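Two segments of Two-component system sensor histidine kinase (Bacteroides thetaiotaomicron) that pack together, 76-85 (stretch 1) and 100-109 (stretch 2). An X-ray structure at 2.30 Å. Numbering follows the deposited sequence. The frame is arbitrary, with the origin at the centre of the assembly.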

# COMPACT_ATOMS: atom_id res chain seq x y z
N LEU B 76 4.22 -26.35 -0.85
CA LEU B 76 2.95 -26.58 -1.50
C LEU B 76 2.24 -27.58 -0.61
O LEU B 76 2.77 -28.70 -0.45
CB LEU B 76 3.12 -27.15 -2.92
CG LEU B 76 3.40 -26.24 -4.12
CD1 LEU B 76 4.14 -24.97 -3.79
CD2 LEU B 76 4.19 -26.99 -5.18
N TYR B 77 1.16 -27.16 0.05
CA TYR B 77 0.25 -28.03 0.80
C TYR B 77 -0.80 -28.48 -0.19
O TYR B 77 -1.51 -27.65 -0.78
CB TYR B 77 -0.44 -27.28 2.00
CG TYR B 77 0.37 -27.20 3.28
CD1 TYR B 77 1.74 -26.91 3.24
CD2 TYR B 77 -0.24 -27.39 4.51
CE1 TYR B 77 2.51 -26.87 4.42
CE2 TYR B 77 0.48 -27.31 5.71
CZ TYR B 77 1.87 -27.06 5.67
OH TYR B 77 2.59 -27.01 6.86
N MET B 78 -0.95 -29.77 -0.36
CA MET B 78 -1.83 -30.31 -1.39
C MET B 78 -2.77 -31.37 -0.81
O MET B 78 -2.31 -32.26 -0.09
CB MET B 78 -0.95 -30.95 -2.49
CG MET B 78 0.04 -29.91 -3.12
SD MET B 78 1.05 -30.80 -4.30
CE MET B 78 2.24 -31.66 -3.25
N GLY B 79 -4.06 -31.28 -1.13
CA GLY B 79 -4.99 -32.25 -0.60
C GLY B 79 -5.02 -33.52 -1.40
O GLY B 79 -5.01 -33.46 -2.61
N THR B 80 -5.11 -34.68 -0.73
CA THR B 80 -5.03 -36.02 -1.35
C THR B 80 -6.02 -36.94 -0.60
O THR B 80 -6.60 -36.50 0.38
CB THR B 80 -3.59 -36.67 -1.22
OG1 THR B 80 -3.31 -36.91 0.15
CG2 THR B 80 -2.45 -35.76 -1.76
N ASP B 81 -6.18 -38.18 -1.07
CA ASP B 81 -6.88 -39.27 -0.34
C ASP B 81 -6.28 -39.50 1.05
O ASP B 81 -6.99 -39.79 2.02
CB ASP B 81 -6.73 -40.58 -1.15
CG ASP B 81 -7.36 -40.48 -2.57
OD1 ASP B 81 -8.13 -39.52 -2.87
OD2 ASP B 81 -7.11 -41.39 -3.40
N ASN B 82 -4.96 -39.41 1.16
CA ASN B 82 -4.36 -39.69 2.44
C ASN B 82 -4.25 -38.46 3.35
O ASN B 82 -3.97 -38.57 4.54
CB ASN B 82 -3.03 -40.39 2.32
CG ASN B 82 -2.54 -40.87 3.68
OD1 ASN B 82 -1.41 -40.54 4.09
ND2 ASN B 82 -3.39 -41.62 4.42
N GLY B 83 -4.53 -37.29 2.82
CA GLY B 83 -4.59 -36.16 3.71
C GLY B 83 -4.01 -34.97 3.03
O GLY B 83 -4.63 -34.35 2.15
N ILE B 84 -2.83 -34.62 3.49
CA ILE B 84 -2.14 -33.48 2.97
C ILE B 84 -0.73 -33.86 2.70
O ILE B 84 -0.03 -34.33 3.56
CB ILE B 84 -2.20 -32.31 3.94
CG1 ILE B 84 -3.63 -31.80 4.02
CG2 ILE B 84 -1.19 -31.21 3.52
CD1 ILE B 84 -3.81 -30.57 4.78
N LEU B 85 -0.33 -33.65 1.47
CA LEU B 85 1.00 -33.91 1.04
C LEU B 85 1.72 -32.56 1.03
O LEU B 85 1.22 -31.59 0.44
CB LEU B 85 0.89 -34.50 -0.34
CG LEU B 85 2.14 -35.10 -0.95
CD1 LEU B 85 2.72 -36.27 -0.08
CD2 LEU B 85 1.74 -35.52 -2.40
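Stretch 2 (100-109) DFPTDVRTMA

Stretch 2 lies across the turn and one face of a β-hairpin in stretch 1, held by two backbone hydrogen bonds at the turn and by apolar side chains from the strands and from Phe101 in the loop that leads into strand 105-109. In stretch 1, Met78 and Leu85 pair through two backbone hydrogen bonds of 2.9 Å (Met78 N to Leu85 O, Leu85 N to Met78 O), and a hydrogen bond from Thr80 N to Gly83 O, also 2.9 Å, closes the turn. Stretch 2 enters as an extended loop through Phe101, Pro102 and Thr103, kinks at Asp104, whose phi/psi of 57/47 is left-handed, and continues as strand 105-109. That strand runs at 136° to the stretch 1 strand containing Tyr77 and Met78, obliquely antiparallel, with the axes 6.8 Å apart at closest approach. The CA atoms of Gly83 and Thr103 lie 4.1 Å apart, those of Asp81 and Asp104 4.2 Å, and those of Gly79 and Val105 4.8 Å. At the kink Asp104 N donates to Asp81 O (3.0 Å), and Val105 N makes a weak bond to Thr80 O (3.3 Å). Water 1 joins the nearby carboxylates, donating to Asp81 OD1 (2.5 Å) and Asp104 OD1 (2.6 Å) while accepting from Arg106 NH2 (2.7 Å). Gly83, at phi/psi 142/-107, brings its CA within 3.1 Å of Pro102 O in a CA-H...O contact; a CB here would be jammed against the preceding carbonyl. Gly79 leaves room for Val105, since its CA is 3.7 Å from Val105 CG1 and an ideal CB would clash with that methyl. Ile84 points toward stretch 2 and covers one face of the Phe101 ring, with CB 3.9 Å from Phe101 CD2 and CD1 4.2 Å from the ring centroid. Its CG1 also meets Val105 CG2 at 4.1 Å. Farther along, Met108 SD lies 4.2 Å from Tyr77 CB and 4.5 Å from Ile84 CD1, extending the apolar contact.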

# COMPACT_ATOMS: atom_id res chain seq x y z
N ASP B 100 -1.11 -35.57 12.38
CA ASP B 100 -2.08 -36.47 11.79
C ASP B 100 -3.20 -35.66 11.17
O ASP B 100 -4.02 -35.09 11.86
CB ASP B 100 -2.61 -37.40 12.87
CG ASP B 100 -3.37 -38.58 12.28
OD1 ASP B 100 -3.72 -38.50 11.06
OD2 ASP B 100 -3.61 -39.58 13.02
N PHE B 101 -3.21 -35.58 9.85
CA PHE B 101 -4.20 -34.81 9.13
C PHE B 101 -5.41 -35.68 8.78
O PHE B 101 -5.28 -36.89 8.64
CB PHE B 101 -3.56 -34.28 7.84
CG PHE B 101 -2.62 -33.08 8.06
CD1 PHE B 101 -3.09 -31.86 8.64
CD2 PHE B 101 -1.27 -33.14 7.65
CE1 PHE B 101 -2.25 -30.79 8.82
CE2 PHE B 101 -0.40 -32.04 7.81
CZ PHE B 101 -0.88 -30.86 8.39
N PRO B 102 -6.60 -35.08 8.62
CA PRO B 102 -7.71 -35.87 8.11
C PRO B 102 -7.45 -36.30 6.66
O PRO B 102 -6.67 -35.68 5.97
CB PRO B 102 -8.88 -34.90 8.16
CG PRO B 102 -8.29 -33.59 7.99
CD PRO B 102 -6.95 -33.66 8.73
N THR B 103 -8.11 -37.37 6.24
CA THR B 103 -8.05 -37.93 4.92
C THR B 103 -8.99 -37.19 3.92
O THR B 103 -9.86 -36.42 4.34
CB THR B 103 -8.47 -39.45 5.00
OG1 THR B 103 -9.82 -39.56 5.48
CG2 THR B 103 -7.52 -40.27 5.93
N ASP B 104 -8.80 -37.41 2.61
CA ASP B 104 -9.80 -36.97 1.61
C ASP B 104 -10.10 -35.45 1.65
O ASP B 104 -11.29 -35.03 1.67
CB ASP B 104 -11.11 -37.77 1.76
CG ASP B 104 -10.88 -39.28 1.73
OD1 ASP B 104 -10.14 -39.77 0.80
OD2 ASP B 104 -11.41 -40.00 2.64
N VAL B 105 -9.04 -34.66 1.70
CA VAL B 105 -9.11 -33.23 1.60
C VAL B 105 -9.46 -32.83 0.15
O VAL B 105 -8.89 -33.39 -0.86
CB VAL B 105 -7.77 -32.65 2.03
CG1 VAL B 105 -7.69 -31.17 1.75
CG2 VAL B 105 -7.52 -32.94 3.54
N ARG B 106 -10.30 -31.80 0.06
CA ARG B 106 -10.88 -31.41 -1.21
C ARG B 106 -10.71 -29.92 -1.41
O ARG B 106 -10.70 -29.45 -2.53
CB ARG B 106 -12.38 -31.74 -1.27
CG ARG B 106 -12.72 -33.20 -1.46
CD ARG B 106 -12.34 -33.69 -2.87
NE ARG B 106 -12.63 -35.13 -3.02
CZ ARG B 106 -11.85 -36.09 -2.52
NH1 ARG B 106 -10.76 -35.76 -1.83
NH2 ARG B 106 -12.15 -37.37 -2.73
N THR B 107 -10.52 -29.15 -0.34
CA THR B 107 -10.47 -27.71 -0.49
C THR B 107 -9.70 -27.10 0.65
O THR B 107 -9.71 -27.64 1.78
CB THR B 107 -11.94 -27.08 -0.56
OG1 THR B 107 -11.83 -25.66 -0.63
CG2 THR B 107 -12.78 -27.38 0.78
N MET B 108 -9.03 -25.98 0.39
CA MET B 108 -8.16 -25.31 1.41
C MET B 108 -8.26 -23.81 1.27
O MET B 108 -8.41 -23.35 0.16
CB MET B 108 -6.71 -25.70 1.27
CG MET B 108 -6.40 -27.17 1.50
SD MET B 108 -4.60 -27.70 1.46
CE MET B 108 -4.19 -27.43 -0.15
N ALA B 109 -8.22 -23.05 2.37
CA ALA B 109 -8.24 -21.59 2.30
C ALA B 109 -7.54 -21.07 3.50
O ALA B 109 -7.83 -21.52 4.63
CB ALA B 109 -9.65 -21.08 2.25
O HOH W 1 -10.09 -38.61 -1.53